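Local coordinates for protein BugD (Bordetella pertussis Tohama I, PDB 2F5X) that binds aspartic acid in its ligand pocket and probably serves as a periplasmic solute receptor of the tripartite tricarboxylate transporter family, at residues V133-A137 with L162-L166; K139-A143 with Q185-M189; H152-M157 with W300-F304. All blocks are in the same frame, centred on the assembly; numbering follows the deposited sequence.

Contact 1. Residues V133-A137 with L162-L166; sequences VKKNA and LGVNL
The last turn of helix 126-136 packs against the link that runs from the end of helix 150-162 to strand 167-170, and three residues carry most of the 324 Å² buried: Leu162, Lys134 and Val133. Build 133-135 as regular helix, then let the chain turn so that Ala137 also points at the partner. On the other side Leu162 closes its helix at phi/psi -86/-11, Gly163 takes positive phi (69/35) as the C-prime residue of a Schellman motif, and 164-166 run extended. Lys134 lies opposite Val164 with CA atoms 6.6 Å apart, and Ala137 opposite Leu166 at 6.3 Å. Val133, with chi1 t, aims CG1 into the apolar patch: 3.8 Å from Leu162 CD1, 4.0 Å from Val164 CG2 and 4.3 Å from Leu166 CD1. Leu162 is in the mt rotamer, as is Leu166, whose CD2 comes 3.8 Å from Ala137 CB. Val164 (chi1 m) fits between, its CG1 4.1 Å from Lys134 CA and 4.3 Å from Ala137 CB. The CA-to-CB bond of Lys134 points sideways, but the chain (m, t, t, m) brings NZ across to the helix end, where it donates a short 2.6 Å hydrogen bond to Leu162 O. This is helix-to-loop packing; the centre of the contact lies about 25 Å from the centre of the chain, toward its outside. Val133, Leu162 and Leu166 are buried, Val164 and Ala137 nearer the surface; Lys134 makes both kinds of contact, its CG 4.3 Å from Val164 CG1 and its ammonium group on a carbonyl at the C-terminal end of a helix, where the helix dipole suits a positive charge.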
loop_
_atom_site.group_PDB
_atom_site.type_symbol
_atom_site.label_atom_id
_atom_site.label_comp_id
_atom_site.label_asym_id
_atom_site.label_seq_id
_atom_site.Cartn_x
_atom_site.Cartn_y
_atom_site.Cartn_z
ATOM N N VAL A 133 11.750 -8.200 -20.730
ATOM C CA VAL A 133 11.966 -6.830 -20.260
ATOM C C VAL A 133 13.409 -6.378 -20.547
ATOM O O VAL A 133 13.636 -5.256 -21.010
ATOM C CB VAL A 133 11.609 -6.661 -18.762
ATOM C CG1 VAL A 133 12.057 -5.283 -18.237
ATOM C CG2 VAL A 133 10.099 -6.866 -18.537
ATOM N N LYS A 134 14.377 -7.255 -20.302
ATOM C CA LYS A 134 15.773 -6.949 -20.631
ATOM C C LYS A 134 16.002 -6.682 -22.120
ATOM O O LYS A 134 16.735 -5.752 -22.493
ATOM C CB LYS A 134 16.703 -8.060 -20.144
ATOM C CG LYS A 134 16.824 -8.126 -18.638
ATOM C CD LYS A 134 17.620 -9.342 -18.214
ATOM C CE LYS A 134 17.743 -9.389 -16.721
ATOM N NZ LYS A 134 18.890 -8.546 -16.269
ATOM N N LYS A 135 15.371 -7.484 -22.972
ATOM C CA LYS A 135 15.570 -7.385 -24.418
ATOM C C LYS A 135 14.828 -6.200 -25.040
ATOM O O LYS A 135 15.325 -5.564 -25.987
ATOM C CB LYS A 135 15.137 -8.695 -25.092
ATOM C CG LYS A 135 15.455 -8.770 -26.587
ATOM C CD LYS A 135 14.599 -9.826 -27.277
ATOM C CE LYS A 135 14.738 -9.757 -28.796
ATOM N NZ LYS A 135 13.907 -8.657 -29.389
ATOM N N ASN A 136 13.650 -5.896 -24.497
ATOM C CA ASN A 136 12.735 -4.943 -25.117
ATOM C C ASN A 136 12.453 -3.729 -24.238
ATOM O O ASN A 136 11.448 -3.041 -24.431
ATOM C CB ASN A 136 11.417 -5.649 -25.491
ATOM C CG ASN A 136 11.611 -6.718 -26.550
ATOM O OD1 ASN A 136 11.905 -6.419 -27.711
ATOM N ND2 ASN A 136 11.461 -7.969 -26.153
ATOM N N ALA A 137 13.362 -3.454 -23.299
ATOM C CA ALA A 137 13.131 -2.432 -22.275
ATOM C C ALA A 137 12.539 -1.131 -22.827
ATOM O O ALA A 137 11.548 -0.630 -22.293
ATOM C CB ALA A 137 14.399 -2.169 -21.466
ATOM N N LEU A 162 16.208 -6.402 -12.338
ATOM C CA LEU A 162 16.357 -6.716 -13.763
ATOM C C LEU A 162 17.477 -5.935 -14.453
ATOM O O LEU A 162 17.853 -6.244 -15.591
ATOM C CB LEU A 162 15.036 -6.482 -14.501
ATOM C CG LEU A 162 13.824 -7.311 -14.064
ATOM C CD1 LEU A 162 12.602 -6.851 -14.822
ATOM C CD2 LEU A 162 14.060 -8.801 -14.263
ATOM N N GLY A 163 18.009 -4.926 -13.772
ATOM C CA GLY A 163 19.086 -4.117 -14.318
ATOM C C GLY A 163 18.649 -3.256 -15.483
ATOM O O GLY A 163 19.425 -3.047 -16.422
ATOM N N VAL A 164 17.412 -2.764 -15.424
ATOM C CA VAL A 164 16.855 -1.924 -16.482
ATOM C C VAL A 164 16.395 -0.560 -15.977
ATOM O O VAL A 164 16.155 -0.367 -14.783
ATOM C CB VAL A 164 15.660 -2.610 -17.219
ATOM C CG1 VAL A 164 16.099 -3.924 -17.886
ATOM C CG2 VAL A 164 14.470 -2.839 -16.262
ATOM N N ASN A 165 16.303 0.387 -16.905
ATOM C CA ASN A 165 15.628 1.662 -16.673
ATOM C C ASN A 165 14.442 1.721 -17.631
ATOM O O ASN A 165 14.630 1.573 -18.837
ATOM C CB ASN A 165 16.597 2.824 -16.953
ATOM C CG ASN A 165 15.982 4.191 -16.649
ATOM O OD1 ASN A 165 15.413 4.404 -15.576
ATOM N ND2 ASN A 165 16.093 5.117 -17.598
ATOM N N LEU A 166 13.234 1.915 -17.092
ATOM C CA LEU A 166 11.995 1.901 -17.883
ATOM C C LEU A 166 11.247 3.221 -17.804
ATOM O O LEU A 166 11.208 3.847 -16.748
ATOM C CB LEU A 166 11.038 0.807 -17.368
ATOM C CG LEU A 166 11.507 -0.652 -17.438
ATOM C CD1 LEU A 166 10.417 -1.593 -16.900
ATOM C CD2 LEU A 166 11.883 -1.032 -18.860
#

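Contact 2. Residues K139-A143 with Q185-M189; sequences KISLA and QVDLM
Val186 and Ser141 fit together where two parallel strands first come side by side. Val186, chi1 p, pushes CG2 into the shallow hollow between Ser141 and Ala143, 3.3 Å from Ser141 OG and 3.7 Å from Ala143 CB; the small alanine lets it in, and Met189 SE lies 4.1 Å from Ala143 CB. The backbone of 139-143 is extended from Ile140 on, while 185-189 kinks at Asp187 (phi/psi -99/-45) before straightening, so the end-to-end directions differ by 66°. Register pairs Ser141 with Asp187, Leu142 with Leu188 (CA-CA 4.8 Å, a parallel bridge) and Ala143 with Met189. Ala143 N donates to Leu188 O at 2.9 Å and Asp187 N to Ser141 O at 3.2 Å; Leu188 N to Ser141 O, 3.0 Å, is weak. Strand 141-144 lies between 167-170 and 188-192, all parallel, with helices 150-162 and 174-182 in the intervening connections: the alternating beta-alpha topology of a periplasmic binding protein domain. On the face of Leu142 and Leu188, both in the tp rotamer, Leu142 CD1 nestles 4.1 Å from Leu188 CG, and Ile140 CG2 reaches 4.5 Å from Leu188 CB. At the open end Asp187 (chi1 m) curls back, OD2 accepting from Ser141 N at 2.9 Å while OD1 salt-bridges Arg118. A water fills the remaining notch, 2.6 Å from Ser141 OG and 2.7 Å from Gln185 O.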
loop_
_atom_site.group_PDB
_atom_site.type_symbol
_atom_site.label_atom_id
_atom_site.label_comp_id
_atom_site.label_asym_id
_atom_site.label_seq_id
_atom_site.Cartn_x
_atom_site.Cartn_y
_atom_site.Cartn_z
ATOM N N LYS A 139 10.700 -0.437 -25.203
ATOM C CA LYS A 139 9.332 -0.520 -25.705
ATOM C C LYS A 139 8.323 -0.685 -24.572
ATOM O O LYS A 139 7.107 -0.794 -24.829
ATOM C CB LYS A 139 9.195 -1.687 -26.688
ATOM C CG LYS A 139 10.080 -1.585 -27.921
ATOM C CD LYS A 139 10.502 -2.974 -28.414
ATOM C CE LYS A 139 9.947 -3.271 -29.800
ATOM N NZ LYS A 139 8.534 -3.768 -29.745
ATOM N N ILE A 140 8.814 -0.725 -23.327
ATOM C CA ILE A 140 7.980 -1.118 -22.186
ATOM C C ILE A 140 7.747 -0.003 -21.172
ATOM O O ILE A 140 8.689 0.676 -20.751
ATOM C CB ILE A 140 8.569 -2.369 -21.473
ATOM C CG1 ILE A 140 8.626 -3.555 -22.454
ATOM C CG2 ILE A 140 7.725 -2.730 -20.254
ATOM C CD1 ILE A 140 9.468 -4.741 -21.967
ATOM N N SER A 141 6.489 0.162 -20.761
ATOM C CA SER A 141 6.136 1.144 -19.740
ATOM C C SER A 141 5.745 0.470 -18.431
ATOM O O SER A 141 5.037 -0.552 -18.416
ATOM C CB SER A 141 4.982 2.037 -20.219
ATOM O OG SER A 141 3.855 1.256 -20.570
ATOM N N LEU A 142 6.213 1.061 -17.338
ATOM C CA LEU A 142 5.907 0.596 -15.998
ATOM C C LEU A 142 5.004 1.631 -15.338
ATOM O O LEU A 142 5.289 2.825 -15.402
ATOM C CB LEU A 142 7.210 0.449 -15.202
ATOM C CG LEU A 142 7.117 0.136 -13.705
ATOM C CD1 LEU A 142 6.658 -1.301 -13.488
ATOM C CD2 LEU A 142 8.471 0.375 -13.048
ATOM N N ALA A 143 3.919 1.172 -14.714
ATOM C CA ALA A 143 3.016 2.062 -13.992
ATOM C C ALA A 143 3.289 2.011 -12.496
ATOM O O ALA A 143 3.598 0.948 -11.961
ATOM C CB ALA A 143 1.561 1.660 -14.260
ATOM N N GLN A 185 -2.855 0.606 -22.194
ATOM C CA GLN A 185 -2.183 1.903 -22.326
ATOM C C GLN A 185 -0.850 1.970 -21.588
ATOM O O GLN A 185 -0.048 2.885 -21.827
ATOM C CB GLN A 185 -3.094 3.042 -21.837
ATOM C CG GLN A 185 -4.362 3.213 -22.656
ATOM C CD GLN A 185 -4.163 4.137 -23.838
ATOM O OE1 GLN A 185 -3.421 3.815 -24.763
ATOM N NE2 GLN A 185 -4.820 5.293 -23.809
ATOM N N VAL A 186 -0.628 1.009 -20.687
ATOM C CA VAL A 186 0.629 0.865 -19.957
ATOM C C VAL A 186 0.875 -0.648 -19.847
ATOM O O VAL A 186 -0.081 -1.432 -19.938
ATOM C CB VAL A 186 0.571 1.603 -18.575
ATOM C CG1 VAL A 186 -0.407 0.903 -17.608
ATOM C CG2 VAL A 186 1.959 1.727 -17.953
ATOM N N ASP A 187 2.129 -1.072 -19.684
ATOM C CA ASP A 187 2.463 -2.487 -19.897
ATOM C C ASP A 187 2.557 -3.343 -18.651
ATOM O O ASP A 187 2.042 -4.453 -18.627
ATOM C CB ASP A 187 3.770 -2.636 -20.676
ATOM C CG ASP A 187 3.737 -1.950 -22.016
ATOM O OD1 ASP A 187 2.673 -1.894 -22.663
ATOM O OD2 ASP A 187 4.748 -1.437 -22.510
ATOM N N LEU A 188 3.226 -2.824 -17.629
ATOM C CA LEU A 188 3.708 -3.638 -16.511
ATOM C C LEU A 188 3.462 -2.904 -15.201
ATOM O O LEU A 188 3.568 -1.683 -15.159
ATOM C CB LEU A 188 5.218 -3.838 -16.718
ATOM C CG LEU A 188 6.041 -4.668 -15.742
ATOM C CD1 LEU A 188 5.627 -6.148 -15.832
ATOM C CD2 LEU A 188 7.521 -4.481 -16.062
HETATM N N MSE A 189 3.114 -3.636 -14.137
HETATM C CA MSE A 189 2.901 -3.008 -12.833
HETATM C C MSE A 189 3.110 -3.996 -11.700
HETATM O O MSE A 189 2.817 -5.175 -11.842
HETATM C CB MSE A 189 1.458 -2.484 -12.760
HETATM C CG MSE A 189 1.091 -1.792 -11.471
HETATM SE SE MSE A 189 -0.545 -0.764 -11.693
HETATM C CE MSE A 189 -1.931 -2.152 -11.696
HETATM O O HOH W 1 2.645 2.777 -22.328
#

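Contact 3. Residues H152-M157 with W300-F304; sequences HLCGTM and WAELF
Leu153 lies over one face of the Trp300 indole: its CD2 sits 3.7 Å from the centroid of the six-membered ring and only 9° off the normal, a clear CH-pi contact. Set Leu153 in the tp rotamer and Trp300 with chi1 m and chi2 near 123°. Leu153 CD1 then comes 3.7 Å from Trp300 CE3, 3.9 Å from Phe304 CZ and 4.2 Å from Leu303 CD2, so one leucine meets three side chains of the partner helix. Both segments are regular helix. Their axes cross at +39°, running broadly the same way, and come no closer than 11.9 Å, wide enough that long side chains bridge the gap. In register, Leu153 faces Trp300 (CA-CA 8.8 Å), Met157 faces Leu303 (8.7 Å) and Thr156 faces Phe304 (8.6 Å). One turn on from Leu153, selenomethionine Met157 places CG 4.0 Å from Leu303 CD1 and SE 5.5 Å from the centroid of the Trp300 six-membered ring, an oblique Met-aromatic contact. Phe304, chi1 m, receives Thr156 CG2 at its ring edge, 4.2 Å from CE1; His152 CE1 approaches that same Phe304 CE1 at 4.3 Å. Helix 286-306 thereby packs on the flank of helix 150-162, while on another side of that helix Cys154 is disulfide-bonded to Cys190 of strand 188-192 and touches strand 102-117; helix 83-86 meets Trp300 and Phe304.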
loop_
_atom_site.group_PDB
_atom_site.type_symbol
_atom_site.label_atom_id
_atom_site.label_comp_id
_atom_site.label_asym_id
_atom_site.label_seq_id
_atom_site.Cartn_x
_atom_site.Cartn_y
_atom_site.Cartn_z
ATOM N N HIS A 152 5.438 2.013 -6.337
ATOM C CA HIS A 152 6.718 2.669 -6.610
ATOM C C HIS A 152 7.881 1.902 -5.982
ATOM O O HIS A 152 8.902 1.667 -6.641
ATOM C CB HIS A 152 6.714 4.122 -6.127
ATOM C CG HIS A 152 8.076 4.751 -6.124
ATOM N ND1 HIS A 152 8.799 4.952 -4.969
ATOM C CD2 HIS A 152 8.850 5.204 -7.141
ATOM C CE1 HIS A 152 9.969 5.486 -5.276
ATOM N NE2 HIS A 152 10.025 5.652 -6.588
ATOM N N LEU A 153 7.728 1.525 -4.710
ATOM C CA LEU A 153 8.744 0.742 -4.011
ATOM C C LEU A 153 9.017 -0.574 -4.745
ATOM O O LEU A 153 10.170 -0.895 -5.069
ATOM C CB LEU A 153 8.318 0.474 -2.556
ATOM C CG LEU A 153 9.142 -0.581 -1.791
ATOM C CD1 LEU A 153 10.615 -0.134 -1.652
ATOM C CD2 LEU A 153 8.534 -0.846 -0.437
ATOM N N CYS A 154 7.963 -1.328 -5.024
ATOM C CA CYS A 154 8.130 -2.609 -5.698
ATOM C C CYS A 154 8.675 -2.421 -7.107
ATOM O O CYS A 154 9.550 -3.168 -7.524
ATOM C CB CYS A 154 6.821 -3.377 -5.733
ATOM S SG CYS A 154 6.944 -5.043 -6.418
ATOM N N GLY A 155 8.180 -1.405 -7.816
ATOM C CA GLY A 155 8.677 -1.098 -9.151
ATOM C C GLY A 155 10.162 -0.774 -9.151
ATOM O O GLY A 155 10.898 -1.202 -10.048
ATOM N N THR A 156 10.609 -0.038 -8.136
ATOM C CA THR A 156 12.020 0.307 -8.012
ATOM C C THR A 156 12.832 -0.965 -7.820
ATOM O O THR A 156 13.865 -1.164 -8.471
ATOM C CB THR A 156 12.238 1.279 -6.816
ATOM O OG1 THR A 156 11.663 2.556 -7.141
ATOM C CG2 THR A 156 13.717 1.585 -6.635
HETATM N N MSE A 157 12.350 -1.836 -6.937
HETATM C CA MSE A 157 13.030 -3.097 -6.668
HETATM C C MSE A 157 13.074 -3.968 -7.921
HETATM O O MSE A 157 14.081 -4.625 -8.207
HETATM C CB MSE A 157 12.353 -3.822 -5.507
HETATM C CG MSE A 157 12.578 -3.110 -4.184
HETATM SE SE MSE A 157 11.474 -3.862 -2.794
HETATM C CE MSE A 157 12.114 -5.718 -2.883
ATOM N N TRP A 300 14.092 1.083 4.440
ATOM C CA TRP A 300 13.916 1.562 3.071
ATOM C C TRP A 300 14.942 2.624 2.681
ATOM O O TRP A 300 15.331 2.708 1.518
ATOM C CB TRP A 300 12.481 2.035 2.832
ATOM C CG TRP A 300 11.468 0.967 3.141
ATOM C CD1 TRP A 300 10.423 1.051 4.039
ATOM C CD2 TRP A 300 11.393 -0.349 2.569
ATOM N NE1 TRP A 300 9.718 -0.129 4.049
ATOM C CE2 TRP A 300 10.284 -1.002 3.157
ATOM C CE3 TRP A 300 12.156 -1.051 1.616
ATOM C CZ2 TRP A 300 9.915 -2.315 2.826
ATOM C CZ3 TRP A 300 11.785 -2.362 1.286
ATOM C CH2 TRP A 300 10.674 -2.973 1.895
ATOM N N ALA A 301 15.415 3.403 3.657
ATOM C CA ALA A 301 16.453 4.395 3.394
ATOM C C ALA A 301 17.689 3.725 2.806
ATOM O O ALA A 301 18.274 4.222 1.826
ATOM C CB ALA A 301 16.806 5.157 4.668
ATOM N N GLU A 302 18.076 2.594 3.402
ATOM C CA GLU A 302 19.247 1.848 2.949
ATOM C C GLU A 302 19.023 1.242 1.567
ATOM O O GLU A 302 19.917 1.283 0.734
ATOM C CB GLU A 302 19.663 0.782 3.973
ATOM C CG GLU A 302 20.933 0.006 3.607
ATOM C CD GLU A 302 22.204 0.851 3.583
ATOM O OE1 GLU A 302 22.247 1.943 4.197
ATOM O OE2 GLU A 302 23.186 0.411 2.942
ATOM N N LEU A 303 17.828 0.704 1.328
ATOM C CA LEU A 303 17.463 0.171 0.014
ATOM C C LEU A 303 17.610 1.225 -1.086
ATOM O O LEU A 303 18.231 0.964 -2.119
ATOM C CB LEU A 303 16.042 -0.404 0.023
ATOM C CG LEU A 303 15.591 -1.123 -1.263
ATOM C CD1 LEU A 303 14.760 -2.355 -0.936
ATOM C CD2 LEU A 303 14.815 -0.196 -2.201
ATOM N N PHE A 304 17.050 2.413 -0.860
ATOM C CA PHE A 304 17.127 3.480 -1.856
ATOM C C PHE A 304 18.548 3.999 -2.039
ATOM O O PHE A 304 18.964 4.280 -3.165
ATOM C CB PHE A 304 16.154 4.613 -1.540
ATOM C CG PHE A 304 14.708 4.217 -1.660
ATOM C CD1 PHE A 304 14.202 3.703 -2.855
ATOM C CD2 PHE A 304 13.850 4.359 -0.580
ATOM C CE1 PHE A 304 12.867 3.337 -2.963
ATOM C CE2 PHE A 304 12.521 3.997 -0.679
ATOM C CZ PHE A 304 12.025 3.490 -1.866
#

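How the contacts relate
Contacts 1 and 2 pack directly on each other, their centres 11 Å apart: Leu166 CD1 lies 4.2 Å from Leu142 CB and also 4.2 Å from Leu188 CD2, and Ile140 CD1 reaches 3.7 Å from Val133 CA. Contact 3 joins contact 2 more lightly, through Leu142 CD2 at 4.2 Å from Gly155 O; its centre is 18 Å from that of contact 2 and 17 Å from that of contact 1, which it does not touch. Helix 150-162 runs from contact 3 to contact 1. The bound aspartic acid is about 6 Å from the His152 side chain and about 7 Å from that of Met189; Ser151, next to His152, and Gln192, further along Met189's strand, line the pocket.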